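Local coordinates for acetylcholine-binding protein (Bulinus truncatus, PDB 2BJ0) that probably binds acetylcholine and related nicotinic ligands, as a pentameric relative of the ligand-binding domain of nicotinic receptors, at residues 39-45 with 119-124; 133-139 with 194-200. All coordinates share one frame; numbering follows the deposited sequence.

Contact 1 (39-45 with 119-124); sequences ADTEKDQ and RFTCDL
Asp44 meets the chain around Cys122 with both its backbone and its side chain, and shows how one residue can fix a turn against a neighbouring strand end. Leu124 N donates to Asp44 OD1 (3.0 Å) along a nearly straight N-H, from 61° above the carboxylate plane. CG lies anti to the carbonyl carbon and beside the backbone N (chi1 -85°), which brings OD1 within bonding distance of Leu124 N while Asp44 O takes Cys122 N at 3.0 Å. The Asp44 and Asp123 side chains lie side by side and point the same way, their carboxylate planes 51° apart. Asp44 OD2 and Asp123 OD1 stay 4.0 Å apart, and one water bridges the like charges, donating to Asp44 OD2 (2.7 Å) and to Asp123 OD1 (2.7 Å). Asp123 OD1 also accepts the amide of Ile125.

On the apolar side Leu124 CD1 lies 3.8 Å from Ala39 CB, and the Leu124 and Thr41 side chains cross at about a right angle, Thr41 CG2 lying 4.2 Å from Leu124 CB. At the other end Gln45 OE1 lies 3.9 Å from Arg119 CD; the amide and guanidinium planes are almost parallel but do not stack. Their polar ends serve others: Gln45 NE2 hydrogen-bonds to Val37 O of a neighbouring subunit, and Arg119 forms a salt bridge with Glu47.

The hairpin turn has a G1 bulge, Asp44 and Gln45 both facing Asp40, whose OD1 forms an Asx motif with Lys43 N. This hairpin joins strands 25-40 and 45-57, and Gln45 and Thr121 form an antiparallel non-hydrogen-bonded pair at the end of strand 109-121. Leu124 reaches Val46 of strand 45-57, Ala133 of strand 133-141 and Phe200 of strand 190-202, while Pro168 of the neighbouring subunit packs on Asp44, Thr121 and Asp123.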
# COMPACT_ATOMS: atom_id res chain seq x y z
N ALA A 39 -24.39 -1.51 6.05
CA ALA A 39 -25.27 -2.55 5.54
C ALA A 39 -26.02 -1.98 4.35
O ALA A 39 -27.00 -1.25 4.51
CB ALA A 39 -26.22 -3.07 6.61
N ASP A 40 -25.50 -2.27 3.16
CA ASP A 40 -25.90 -1.57 1.96
C ASP A 40 -26.97 -2.41 1.28
O ASP A 40 -26.67 -3.43 0.70
CB ASP A 40 -24.68 -1.36 1.06
CG ASP A 40 -25.02 -0.63 -0.23
OD1 ASP A 40 -26.19 -0.67 -0.65
OD2 ASP A 40 -24.18 0.01 -0.90
N THR A 41 -28.24 -1.99 1.36
CA THR A 41 -29.35 -2.86 0.94
C THR A 41 -29.47 -2.94 -0.55
O THR A 41 -30.01 -3.92 -1.06
CB THR A 41 -30.69 -2.41 1.51
OG1 THR A 41 -30.90 -1.05 1.14
CG2 THR A 41 -30.67 -2.41 3.04
N GLU A 42 -28.96 -1.93 -1.26
CA GLU A 42 -28.93 -1.98 -2.71
C GLU A 42 -27.93 -2.96 -3.28
O GLU A 42 -28.15 -3.49 -4.38
CB GLU A 42 -28.67 -0.59 -3.30
CG GLU A 42 -29.74 0.43 -2.91
CD GLU A 42 -31.15 -0.14 -2.92
OE1 GLU A 42 -31.60 -0.63 -4.00
OE2 GLU A 42 -31.82 -0.11 -1.84
N LYS A 43 -26.83 -3.20 -2.57
CA LYS A 43 -25.80 -4.11 -3.04
C LYS A 43 -25.83 -5.42 -2.27
O LYS A 43 -25.17 -6.36 -2.68
CB LYS A 43 -24.41 -3.48 -2.93
CG LYS A 43 -24.22 -2.28 -3.84
CD LYS A 43 -22.79 -1.73 -3.78
CE LYS A 43 -22.70 -0.43 -4.61
NZ LYS A 43 -21.41 0.28 -4.36
N ASP A 44 -26.61 -5.48 -1.18
CA ASP A 44 -26.59 -6.63 -0.28
C ASP A 44 -25.19 -6.94 0.24
O ASP A 44 -24.71 -8.06 0.09
CB ASP A 44 -27.15 -7.85 -0.99
CG ASP A 44 -28.66 -7.92 -0.90
OD1 ASP A 44 -29.24 -7.25 -0.01
OD2 ASP A 44 -29.33 -8.62 -1.68
N GLN A 45 -24.53 -5.92 0.81
CA GLN A 45 -23.20 -6.06 1.37
C GLN A 45 -23.14 -5.46 2.76
O GLN A 45 -23.77 -4.43 3.05
CB GLN A 45 -22.16 -5.39 0.45
CG GLN A 45 -22.07 -6.06 -0.91
CD GLN A 45 -21.16 -5.33 -1.90
OE1 GLN A 45 -20.45 -4.41 -1.51
NE2 GLN A 45 -21.21 -5.73 -3.18
N ARG A 119 -15.66 -7.18 4.77
CA ARG A 119 -16.81 -6.96 3.92
C ARG A 119 -17.23 -8.26 3.25
O ARG A 119 -16.40 -9.03 2.79
CB ARG A 119 -16.46 -5.92 2.82
CG ARG A 119 -17.68 -5.41 2.00
CD ARG A 119 -17.26 -4.59 0.74
NE ARG A 119 -16.55 -3.37 1.16
CZ ARG A 119 -15.76 -2.62 0.38
NH1 ARG A 119 -15.53 -2.94 -0.89
NH2 ARG A 119 -15.17 -1.53 0.91
N PHE A 120 -18.54 -8.47 3.15
CA PHE A 120 -19.07 -9.71 2.58
C PHE A 120 -20.52 -9.52 2.15
O PHE A 120 -21.13 -8.55 2.52
CB PHE A 120 -18.93 -10.85 3.60
CG PHE A 120 -19.63 -10.57 4.89
CD1 PHE A 120 -20.98 -10.93 5.06
CD2 PHE A 120 -18.96 -9.94 5.94
CE1 PHE A 120 -21.66 -10.67 6.25
CE2 PHE A 120 -19.63 -9.67 7.12
CZ PHE A 120 -20.98 -10.04 7.29
N THR A 121 -21.05 -10.43 1.32
CA THR A 121 -22.43 -10.27 0.86
C THR A 121 -23.39 -10.99 1.79
O THR A 121 -23.03 -11.98 2.41
CB THR A 121 -22.66 -10.76 -0.61
OG1 THR A 121 -22.47 -12.16 -0.67
CG2 THR A 121 -21.57 -10.28 -1.50
N CYS A 122 -24.60 -10.45 1.87
CA CYS A 122 -25.62 -10.93 2.75
C CYS A 122 -26.92 -10.45 2.12
O CYS A 122 -26.98 -9.33 1.63
CB CYS A 122 -25.47 -10.27 4.14
SG CYS A 122 -26.55 -11.02 5.43
N ASP A 123 -27.92 -11.32 2.08
CA ASP A 123 -29.30 -10.88 1.72
C ASP A 123 -29.93 -10.00 2.81
O ASP A 123 -30.28 -10.49 3.90
CB ASP A 123 -30.19 -12.10 1.44
CG ASP A 123 -31.47 -11.75 0.73
OD1 ASP A 123 -31.87 -10.56 0.73
OD2 ASP A 123 -32.16 -12.61 0.14
N LEU A 124 -30.07 -8.71 2.52
CA LEU A 124 -30.59 -7.75 3.50
C LEU A 124 -32.08 -7.41 3.33
O LEU A 124 -32.57 -6.40 3.83
CB LEU A 124 -29.74 -6.47 3.52
CG LEU A 124 -28.26 -6.69 3.88
CD1 LEU A 124 -27.51 -5.38 3.85
CD2 LEU A 124 -28.14 -7.40 5.23
O HOH W 1 -31.90 -8.55 -1.02

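Contact 2 (133-139 with 194-200)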
# COMPACT_ATOMS: atom_id res chain seq x y z
N ALA A 133 -31.92 -9.30 9.56
CA ALA A 133 -31.22 -10.12 8.57
C ALA A 133 -30.16 -11.01 9.23
O ALA A 133 -29.52 -10.60 10.19
CB ALA A 133 -30.60 -9.23 7.52
N THR A 134 -30.01 -12.23 8.72
CA THR A 134 -29.00 -13.18 9.19
C THR A 134 -27.80 -13.23 8.25
O THR A 134 -27.94 -13.45 7.03
CB THR A 134 -29.60 -14.59 9.35
OG1 THR A 134 -30.55 -14.58 10.42
CG2 THR A 134 -28.55 -15.55 9.88
N CYS A 135 -26.61 -13.02 8.83
CA CYS A 135 -25.38 -13.01 8.08
C CYS A 135 -24.41 -14.03 8.62
O CYS A 135 -24.45 -14.35 9.80
CB CYS A 135 -24.78 -11.61 8.10
SG CYS A 135 -25.99 -10.50 7.38
N ARG A 136 -23.56 -14.54 7.74
CA ARG A 136 -22.58 -15.55 8.08
C ARG A 136 -21.17 -15.11 7.69
O ARG A 136 -20.97 -14.56 6.60
CB ARG A 136 -22.94 -16.88 7.41
CG ARG A 136 -23.97 -17.70 8.22
CD ARG A 136 -24.85 -18.68 7.41
NE ARG A 136 -26.06 -18.03 6.86
CZ ARG A 136 -27.30 -18.20 7.33
NH1 ARG A 136 -27.53 -19.02 8.36
NH2 ARG A 136 -28.31 -17.56 6.76
N ILE A 137 -20.20 -15.33 8.57
CA ILE A 137 -18.79 -15.11 8.23
C ILE A 137 -18.01 -16.42 8.40
O ILE A 137 -18.05 -17.03 9.47
CB ILE A 137 -18.18 -13.99 9.12
CG1 ILE A 137 -18.83 -12.65 8.83
CG2 ILE A 137 -16.66 -13.91 8.92
CD1 ILE A 137 -18.65 -11.65 9.99
N LYS A 138 -17.30 -16.82 7.35
CA LYS A 138 -16.55 -18.07 7.33
C LYS A 138 -15.04 -17.80 7.45
O LYS A 138 -14.47 -17.08 6.62
CB LYS A 138 -16.88 -18.85 6.06
CG LYS A 138 -16.29 -20.26 6.01
CD LYS A 138 -16.79 -21.02 4.76
CE LYS A 138 -15.84 -22.16 4.34
NZ LYS A 138 -16.32 -22.83 3.08
N VAL A 139 -14.42 -18.35 8.50
CA VAL A 139 -12.99 -18.17 8.74
C VAL A 139 -12.27 -19.51 8.83
O VAL A 139 -12.72 -20.43 9.56
CB VAL A 139 -12.75 -17.47 10.11
CG1 VAL A 139 -11.30 -16.99 10.23
CG2 VAL A 139 -13.74 -16.32 10.33
N ILE A 194 -14.40 -22.08 11.09
CA ILE A 194 -15.41 -21.66 12.04
C ILE A 194 -16.31 -20.68 11.31
O ILE A 194 -15.85 -19.79 10.58
CB ILE A 194 -14.78 -21.05 13.31
CG1 ILE A 194 -14.01 -22.15 14.04
CG2 ILE A 194 -15.86 -20.42 14.23
CD1 ILE A 194 -13.30 -21.71 15.31
N GLU A 195 -17.61 -20.86 11.49
CA GLU A 195 -18.59 -20.02 10.86
C GLU A 195 -19.31 -19.18 11.90
O GLU A 195 -19.97 -19.72 12.80
CB GLU A 195 -19.58 -20.88 10.09
CG GLU A 195 -20.70 -20.09 9.42
CD GLU A 195 -21.15 -20.70 8.10
OE1 GLU A 195 -20.36 -21.47 7.47
OE2 GLU A 195 -22.30 -20.40 7.69
N ILE A 196 -19.20 -17.86 11.76
CA ILE A 196 -19.96 -16.95 12.60
C ILE A 196 -21.31 -16.64 11.97
O ILE A 196 -21.38 -16.27 10.81
CB ILE A 196 -19.19 -15.64 12.87
CG1 ILE A 196 -17.84 -15.93 13.50
CG2 ILE A 196 -19.99 -14.73 13.78
CD1 ILE A 196 -16.89 -14.76 13.41
N THR A 197 -22.38 -16.81 12.74
CA THR A 197 -23.71 -16.46 12.29
C THR A 197 -24.26 -15.39 13.23
O THR A 197 -24.21 -15.54 14.44
CB THR A 197 -24.62 -17.73 12.29
OG1 THR A 197 -24.09 -18.67 11.34
CG2 THR A 197 -25.97 -17.40 11.73
N PHE A 198 -24.74 -14.28 12.67
CA PHE A 198 -25.35 -13.25 13.47
C PHE A 198 -26.60 -12.72 12.80
O PHE A 198 -26.78 -12.85 11.58
CB PHE A 198 -24.34 -12.15 13.87
CG PHE A 198 -23.80 -11.34 12.71
CD1 PHE A 198 -22.70 -11.78 11.98
CD2 PHE A 198 -24.40 -10.13 12.36
CE1 PHE A 198 -22.22 -11.02 10.91
CE2 PHE A 198 -23.91 -9.36 11.27
CZ PHE A 198 -22.83 -9.81 10.56
N ALA A 199 -27.51 -12.20 13.62
CA ALA A 199 -28.70 -11.53 13.15
C ALA A 199 -28.65 -10.10 13.63
O ALA A 199 -28.30 -9.83 14.76
CB ALA A 199 -29.95 -12.22 13.71
N PHE A 200 -29.01 -9.17 12.76
CA PHE A 200 -29.04 -7.76 13.11
C PHE A 200 -30.17 -7.03 12.38
O PHE A 200 -30.64 -7.50 11.36
CB PHE A 200 -27.67 -7.10 12.81
CG PHE A 200 -27.46 -6.76 11.35
CD1 PHE A 200 -27.17 -7.75 10.42
CD2 PHE A 200 -27.48 -5.43 10.93
CE1 PHE A 200 -26.97 -7.42 9.08
CE2 PHE A 200 -27.26 -5.10 9.60
CZ PHE A 200 -27.01 -6.08 8.68
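The carbonyl of Ile196 takes the amide of Ile137 at 2.7 Å (Ile137 N to Ile196 O), and the bond is returned at the same length from Ile196 N to Ile137 O. In both, the donor lies in the carbonyl plane. Three further reciprocal pairs of backbone bonds, Ala133 with Phe200, Cys135 with Phe198 and Val139 with Ile194, carry the antiparallel register along the full length of both segments.

On the buried face the rings are set against a cystine. Phe198 CG sits between the backbone N and the carbonyl carbon (chi1 65°), which swings the ring across to Cys135: CB sits over one face, 3.6 Å from Phe198 CZ, in a CH-pi contact. Ile137 CD1 comes instead to the edge of that ring, 3.7 Å from Phe198 CE1. Cys135 SG, bonded to Cys122, lies at the edge of the Phe200 ring, 3.7 Å from Phe200 CE1. These are the middle strands of a four-stranded sheet of the immunoglobulin-like sandwich, and the rings point to strands 25-40 and 45-57 of the other sheet. An alanine here in place of Phe198 removes the ring, which would probably leave Cys135 CB without its CH-pi partner and open a gap beside Ile137 CD1, Val48 and Ile36.

On the opposite face Glu195 OE2 touches the aliphatic part of Arg136, 3.1 Å from Arg136 CD, with carboxylate and guanidinium planes 70° apart. Their charged atoms stop short of a salt bridge, Arg136 NE being 4.5 Å from Glu195 OE2. Thr134 CG2 lies over one face of the guanidinium, near its rim.

Overall arrangement
Both segments of contact 1 precede those of contact 2 in the sequence, yet the centres of the two contacts lie only about 13 Å apart and a covalent bond joins them: Cys122 SG of contact 1 to Cys135 SG of contact 2, 2.1 Å. This disulfide closes the loop that names the Cys-loop receptor family. Around it the two sheets of the sandwich meet, with Phe120 CE2 3.5 Å from Ile137 CG1 and Ala39 CB 3.7 Å from Phe200 CZ. Contact 1 borders a neighbouring subunit, whereas no other chain touches contact 2. Strand 190-202 of contact 2 also follows the Cys186-Cys187 disulfide, whose loop in relatives covers the ligand site between subunits.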